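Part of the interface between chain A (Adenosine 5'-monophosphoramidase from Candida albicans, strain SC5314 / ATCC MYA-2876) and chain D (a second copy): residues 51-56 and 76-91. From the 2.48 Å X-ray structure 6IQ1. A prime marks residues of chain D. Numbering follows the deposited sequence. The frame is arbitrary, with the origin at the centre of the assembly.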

ATOM      1  N   ALA A  51     -12.025 -10.171  -2.213  1.00 28.11           N
ATOM      2  CA  ALA A  51     -12.348  -8.802  -2.629  1.00 32.73           C
ATOM      3  C   ALA A  51     -11.527  -7.767  -1.870  1.00 29.49           C
ATOM      4  O   ALA A  51     -11.035  -6.802  -2.460  1.00 34.95           O
ATOM      5  CB  ALA A  51     -13.838  -8.525  -2.445  1.00 29.42           C
ATOM      6  N   LYS A  52     -11.362  -7.940  -0.573  1.00 30.72           N
ATOM      7  CA  LYS A  52     -10.682  -6.950   0.232  1.00 29.96           C
ATOM      8  C   LYS A  52      -9.448  -7.573   0.873  1.00 30.85           C
ATOM      9  O   LYS A  52      -9.248  -8.793   0.820  1.00 28.87           O
ATOM     10  CB  LYS A  52     -11.628  -6.385   1.290  1.00 26.16           C
ATOM     11  CG  LYS A  52     -12.749  -5.574   0.725  1.00 23.98           C
ATOM     12  CD  LYS A  52     -13.669  -5.146   1.853  1.00 23.98           C
ATOM     13  CE  LYS A  52     -14.689  -4.149   1.392  1.00 28.74           C
ATOM     14  NZ  LYS A  52     -15.144  -3.354   2.565  1.00 36.87           N
ATOM     15  N   LEU A  53      -8.617  -6.706   1.475  1.00 27.14           N
ATOM     16  CA  LEU A  53      -7.348  -7.146   2.041  1.00 25.89           C
ATOM     17  C   LEU A  53      -7.560  -8.222   3.096  1.00 29.89           C
ATOM     18  O   LEU A  53      -6.842  -9.233   3.130  1.00 27.96           O
ATOM     19  CB  LEU A  53      -6.592  -5.959   2.643  1.00 27.50           C
ATOM     20  CG  LEU A  53      -5.152  -6.310   3.046  1.00 31.20           C
ATOM     21  CD1 LEU A  53      -4.231  -6.226   1.820  1.00 26.27           C
ATOM     22  CD2 LEU A  53      -4.640  -5.440   4.196  1.00 25.00           C
ATOM     23  N   HIS A  54      -8.543  -8.026   3.963  1.00 29.68           N
ATOM     24  CA  HIS A  54      -8.781  -8.993   5.015  1.00 28.07           C
ATOM     25  C   HIS A  54      -9.343 -10.315   4.484  1.00 31.56           C
ATOM     26  O   HIS A  54      -9.497 -11.249   5.274  1.00 34.82           O
ATOM     27  CB  HIS A  54      -9.718  -8.383   6.061  1.00 28.25           C
ATOM     28  CG  HIS A  54     -11.080  -8.056   5.534  1.00 30.52           C
ATOM     29  ND1 HIS A  54     -11.404  -6.819   5.023  1.00 26.90           N
ATOM     30  CD2 HIS A  54     -12.199  -8.813   5.423  1.00 31.53           C
ATOM     31  CE1 HIS A  54     -12.665  -6.824   4.629  1.00 30.38           C
ATOM     32  NE2 HIS A  54     -13.170  -8.025   4.857  1.00 30.36           N
ATOM     33  N   ASN A  55      -9.666 -10.422   3.192  1.00 30.19           N
ATOM     34  CA  ASN A  55     -10.066 -11.697   2.610  1.00 27.44           C
ATOM     35  C   ASN A  55      -8.883 -12.505   2.083  1.00 28.52           C
ATOM     36  O   ASN A  55      -9.092 -13.588   1.543  1.00 28.83           O
ATOM     37  CB  ASN A  55     -11.062 -11.506   1.453  1.00 28.52           C
ATOM     38  CG  ASN A  55     -12.275 -10.656   1.815  1.00 29.28           C
ATOM     39  OD1 ASN A  55     -12.546  -9.645   1.156  1.00 31.11           O
ATOM     40  ND2 ASN A  55     -13.031 -11.077   2.824  1.00 25.73           N
ATOM     41  N   ILE A  56      -7.657 -12.016   2.183  1.00 29.51           N
ATOM     42  CA  ILE A  56      -6.496 -12.703   1.621  1.00 28.45           C
ATOM     43  C   ILE A  56      -5.775 -13.471   2.726  1.00 30.87           C
ATOM     44  O   ILE A  56      -5.492 -12.893   3.788  1.00 24.33           O
ATOM     45  CB  ILE A  56      -5.527 -11.737   0.925  1.00 27.97           C
ATOM     46  CG1 ILE A  56      -6.262 -10.831  -0.050  1.00 28.10           C
ATOM     47  CG2 ILE A  56      -4.488 -12.541   0.167  1.00 26.84           C
ATOM     48  CD1 ILE A  56      -6.780 -11.571  -1.271  1.00 33.05           C
TER
ATOM     49  N   LYS D  76     -12.197  -3.489  13.280  1.00 38.99           N
ATOM     50  CA  LYS D  76     -13.494  -4.051  12.895  1.00 38.75           C
ATOM     51  C   LYS D  76     -13.836  -3.828  11.426  1.00 38.70           C
ATOM     52  O   LYS D  76     -14.955  -4.171  11.001  1.00 38.14           O
ATOM     53  CB  LYS D  76     -14.635  -3.514  13.770  1.00 45.65           C
ATOM     54  CG  LYS D  76     -14.760  -4.172  15.160  1.00 43.71           C
ATOM     55  CD  LYS D  76     -15.946  -3.584  15.932  1.00 45.87           C
ATOM     56  CE  LYS D  76     -16.660  -4.635  16.774  1.00 48.31           C
ATOM     57  NZ  LYS D  76     -16.081  -4.738  18.147  1.00 54.50           N
ATOM     58  N   LEU D  77     -12.905  -3.267  10.638  1.00 35.44           N
ATOM     59  CA  LEU D  77     -13.077  -3.163   9.192  1.00 30.19           C
ATOM     60  C   LEU D  77     -13.305  -4.518   8.527  1.00 34.79           C
ATOM     61  O   LEU D  77     -13.839  -4.566   7.413  1.00 36.00           O
ATOM     62  CB  LEU D  77     -11.847  -2.514   8.561  1.00 33.03           C
ATOM     63  CG  LEU D  77     -11.496  -1.065   8.929  1.00 35.53           C
ATOM     64  CD1 LEU D  77     -10.106  -0.668   8.433  1.00 32.16           C
ATOM     65  CD2 LEU D  77     -12.544  -0.132   8.364  1.00 37.70           C
ATOM     66  N   ASP D  78     -12.906  -5.621   9.166  1.00 32.42           N
ATOM     67  CA  ASP D  78     -13.045  -6.908   8.494  1.00 36.52           C
ATOM     68  C   ASP D  78     -14.483  -7.397   8.477  1.00 38.06           C
ATOM     69  O   ASP D  78     -14.753  -8.434   7.866  1.00 34.65           O
ATOM     70  CB  ASP D  78     -12.138  -7.967   9.138  1.00 31.16           C
ATOM     71  CG  ASP D  78     -12.593  -8.383  10.522  1.00 33.42           C
ATOM     72  OD1 ASP D  78     -13.083  -7.536  11.290  1.00 38.61           O
ATOM     73  OD2 ASP D  78     -12.450  -9.577  10.850  1.00 36.80           O
ATOM     74  N   GLU D  79     -15.402  -6.673   9.114  1.00 38.37           N
ATOM     75  CA  GLU D  79     -16.776  -7.129   9.246  1.00 40.32           C
ATOM     76  C   GLU D  79     -17.626  -6.777   8.034  1.00 39.49           C
ATOM     77  O   GLU D  79     -18.709  -7.348   7.871  1.00 37.77           O
ATOM     78  CB  GLU D  79     -17.390  -6.550  10.532  1.00 42.08           C
ATOM     79  CG  GLU D  79     -16.648  -7.014  11.805  1.00 41.68           C
ATOM     80  CD  GLU D  79     -17.394  -6.740  13.111  1.00 44.58           C
ATOM     81  OE1 GLU D  79     -18.501  -6.159  13.082  1.00 47.35           O
ATOM     82  OE2 GLU D  79     -16.860  -7.112  14.178  1.00 50.63           O
ATOM     83  N   ASN D  80     -17.147  -5.881   7.170  1.00 36.65           N
ATOM     84  CA  ASN D  80     -17.859  -5.485   5.962  1.00 32.47           C
ATOM     85  C   ASN D  80     -17.242  -6.214   4.769  1.00 34.95           C
ATOM     86  O   ASN D  80     -16.244  -5.771   4.195  1.00 32.81           O
ATOM     87  CB  ASN D  80     -17.818  -3.974   5.780  1.00 32.52           C
ATOM     88  CG  ASN D  80     -18.481  -3.533   4.494  1.00 36.91           C
ATOM     89  OD1 ASN D  80     -19.262  -4.277   3.892  1.00 36.72           O
ATOM     90  ND2 ASN D  80     -18.168  -2.318   4.057  1.00 37.29           N
ATOM     91  N   ASN D  81     -17.853  -7.330   4.387  1.00 33.87           N
ATOM     92  CA  ASN D  81     -17.412  -8.099   3.229  1.00 33.90           C
ATOM     93  C   ASN D  81     -18.235  -7.766   1.994  1.00 32.24           C
ATOM     94  O   ASN D  81     -18.525  -8.629   1.172  1.00 32.94           O
ATOM     95  CB  ASN D  81     -17.453  -9.594   3.540  1.00 28.23           C
ATOM     96  CG  ASN D  81     -16.381  -9.991   4.550  1.00 34.56           C
ATOM     97  OD1 ASN D  81     -15.191  -9.687   4.371  1.00 32.95           O
ATOM     98  ND2 ASN D  81     -16.799 -10.640   5.633  1.00 34.01           N
ATOM     99  N   THR D  82     -18.626  -6.513   1.841  1.00 35.52           N
ATOM    100  CA  THR D  82     -19.309  -6.053   0.644  1.00 39.18           C
ATOM    101  C   THR D  82     -18.588  -4.826   0.116  1.00 40.82           C
ATOM    102  O   THR D  82     -17.865  -4.152   0.863  1.00 38.71           O
ATOM    103  CB  THR D  82     -20.793  -5.724   0.914  1.00 39.26           C
ATOM    104  OG1 THR D  82     -20.919  -4.439   1.541  1.00 40.72           O
ATOM    105  CG2 THR D  82     -21.431  -6.784   1.804  1.00 36.50           C
ATOM    106  N   PRO D  83     -18.723  -4.536  -1.181  1.00 38.30           N
ATOM    107  CA  PRO D  83     -18.098  -3.319  -1.723  1.00 38.08           C
ATOM    108  C   PRO D  83     -18.799  -2.035  -1.325  1.00 38.34           C
ATOM    109  O   PRO D  83     -18.251  -0.962  -1.587  1.00 40.70           O
ATOM    110  CB  PRO D  83     -18.154  -3.528  -3.246  1.00 40.00           C
ATOM    111  CG  PRO D  83     -19.114  -4.631  -3.466  1.00 37.66           C
ATOM    112  CD  PRO D  83     -19.135  -5.472  -2.238  1.00 32.31           C
ATOM    113  N   GLU D  84     -19.975  -2.104  -0.709  1.00 40.07           N
ATOM    114  CA  GLU D  84     -20.681  -0.904  -0.277  1.00 39.63           C
ATOM    115  C   GLU D  84     -20.346  -0.583   1.175  1.00 42.93           C
ATOM    116  O   GLU D  84     -19.678  -1.357   1.871  1.00 44.19           O
ATOM    117  CB  GLU D  84     -22.191  -1.064  -0.448  1.00 41.40           C
ATOM    118  CG  GLU D  84     -22.611  -1.948  -1.638  1.00 48.41           C
ATOM    119  CD  GLU D  84     -22.249  -1.327  -2.994  1.00 59.30           C
ATOM    120  OE1 GLU D  84     -22.246  -0.066  -3.123  1.00 56.44           O
ATOM    121  OE2 GLU D  84     -21.943  -2.120  -3.927  1.00 56.19           O
ATOM    122  N   GLY D  85     -20.850   0.554   1.648  1.00 34.14           N
ATOM    123  CA  GLY D  85     -20.614   0.918   3.028  1.00 31.16           C
ATOM    124  C   GLY D  85     -19.225   1.501   3.179  1.00 35.84           C
ATOM    125  O   GLY D  85     -18.647   2.040   2.236  1.00 34.19           O
ATOM    126  N   GLU D  86     -18.675   1.391   4.375  1.00 36.98           N
ATOM    127  CA  GLU D  86     -17.406   2.058   4.573  1.00 38.40           C
ATOM    128  C   GLU D  86     -16.279   1.121   4.117  1.00 32.77           C
ATOM    129  O   GLU D  86     -16.434  -0.107   4.072  1.00 32.74           O
ATOM    130  CB  GLU D  86     -17.301   2.498   6.030  1.00 36.46           C
ATOM    131  CG  GLU D  86     -15.960   2.777   6.532  1.00 48.26           C
ATOM    132  CD  GLU D  86     -15.841   2.337   8.001  1.00 61.68           C
ATOM    133  OE1 GLU D  86     -16.166   1.185   8.378  1.00 65.10           O
ATOM    134  OE2 GLU D  86     -15.288   3.091   8.750  1.00 64.13           O
ATOM    135  N   GLY D  87     -15.161   1.723   3.722  1.00 30.32           N
ATOM    136  CA  GLY D  87     -14.014   0.995   3.226  1.00 31.30           C
ATOM    137  C   GLY D  87     -12.718   1.459   3.857  1.00 32.67           C
ATOM    138  O   GLY D  87     -12.732   1.981   4.981  1.00 35.42           O
ATOM    139  N   TYR D  88     -11.595   1.264   3.157  1.00 28.51           N
ATOM    140  CA  TYR D  88     -10.289   1.658   3.676  1.00 29.58           C
ATOM    141  C   TYR D  88      -9.231   1.585   2.578  1.00 31.49           C
ATOM    142  O   TYR D  88      -9.391   0.892   1.563  1.00 26.85           O
ATOM    143  CB  TYR D  88      -9.866   0.814   4.896  1.00 29.36           C
ATOM    144  CG  TYR D  88      -9.769  -0.693   4.716  1.00 30.84           C
ATOM    145  CD1 TYR D  88     -10.886  -1.509   4.888  1.00 30.22           C
ATOM    146  CD2 TYR D  88      -8.550  -1.302   4.435  1.00 29.64           C
ATOM    147  CE1 TYR D  88     -10.801  -2.885   4.751  1.00 32.53           C
ATOM    148  CE2 TYR D  88      -8.446  -2.682   4.316  1.00 29.93           C
ATOM    149  CZ  TYR D  88      -9.575  -3.471   4.470  1.00 31.89           C
ATOM    150  OH  TYR D  88      -9.481  -4.840   4.324  1.00 26.60           O
ATOM    151  N   ASN D  89      -8.144   2.326   2.803  1.00 28.42           N
ATOM    152  CA  ASN D  89      -7.016   2.409   1.888  1.00 27.54           C
ATOM    153  C   ASN D  89      -5.719   2.008   2.588  1.00 31.36           C
ATOM    154  O   ASN D  89      -5.518   2.295   3.775  1.00 28.14           O
ATOM    155  CB  ASN D  89      -6.887   3.819   1.324  1.00 23.99           C
ATOM    156  CG  ASN D  89      -8.044   4.182   0.422  1.00 31.42           C
ATOM    157  OD1 ASN D  89      -9.009   4.821   0.861  1.00 28.68           O
ATOM    158  ND2 ASN D  89      -7.965   3.762  -0.855  1.00 28.91           N
ATOM    159  N   VAL D  90      -4.840   1.339   1.848  1.00 28.19           N
ATOM    160  CA  VAL D  90      -3.466   1.106   2.277  1.00 28.87           C
ATOM    161  C   VAL D  90      -2.578   1.940   1.363  1.00 29.42           C
ATOM    162  O   VAL D  90      -2.612   1.773   0.138  1.00 30.49           O
ATOM    163  CB  VAL D  90      -3.104  -0.389   2.243  1.00 28.35           C
ATOM    164  CG1 VAL D  90      -1.715  -0.647   2.877  1.00 21.99           C
ATOM    165  CG2 VAL D  90      -4.164  -1.198   2.984  1.00 21.52           C
ATOM    166  N   LEU D  91      -1.820   2.873   1.947  1.00 26.54           N
ATOM    167  CA  LEU D  91      -0.983   3.779   1.169  1.00 26.76           C
ATOM    168  C   LEU D  91       0.455   3.763   1.680  1.00 29.18           C
ATOM    169  O   LEU D  91       0.696   3.736   2.892  1.00 29.35           O
ATOM    170  CB  LEU D  91      -1.525   5.203   1.224  1.00 29.44           C
ATOM    171  CG  LEU D  91      -0.748   6.264   0.438  1.00 27.73           C
ATOM    172  CD1 LEU D  91      -0.730   5.896  -1.025  1.00 28.98           C
ATOM    173  CD2 LEU D  91      -1.368   7.651   0.652  1.00 27.81           C
TER
HETATM  174  O   HOH W   1     -14.448  -2.685   5.193  1.00 33.29           O
HETATM  175  O   HOH W   2     -16.744  -1.417   1.740  1.00 35.51           O

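How does a charged lysine come to be buried here? Lys52, which loses more surface to the other stretch than any other residue (95 Å²), points toward chain D and stays nearly extended (chi1 m, the rest t), so its amino group arrives among backbone carbonyls. NZ donates a hydrogen bond to Asn80′ O at 3.1 Å and also binds two waters, at 2.8 Å to water 1 and 2.6 Å to water 2. Water 1 passes the link on to Leu77′ O (3.0 Å). A flexible chain ending in a strong donor suits a pocket lined with oxygens.

What does His54 gain from lying across the contact? Both its ring nitrogens are used, in opposite directions. ND1 shares a hydrogen bond with Tyr88′ OH at 2.8 Å, where either could be the donor, while NE2 donates to Asn81′ OD1 at 2.7 Å. These partners lie at the ring edge. Over one face sits Asp78′ CA, 3.6 Å from the ring centroid and almost on its normal, a CH-pi contact that uses the flat surface as well.

Why does a tyrosine serve at the buried strand? The CA-to-CB bond of Tyr88′ runs sideways, but the long ring carries its hydroxyl across to His54. The ring also offers carbon: Leu53 CB lies 4.1 Å from Tyr88′ CE2. Beside it, Leu53 CD2 meets Val90′ CG2 at 4.4 Å, a loose apolar contact.

How are the asparagines kept in position? Asn55 ND2 donates to Asn81′ OD1 at 3.0 Å, so that oxygen accepts from two chain A residues, while Asn55 OD1 takes the backbone N of Lys52 at 2.7 Å. Asn80′ braces its own loop: OD1 accepts from Thr82′ N at 3.1 Å, and ND2 donates to Glu84′ O and Glu86′ O, both at 2.8 Å.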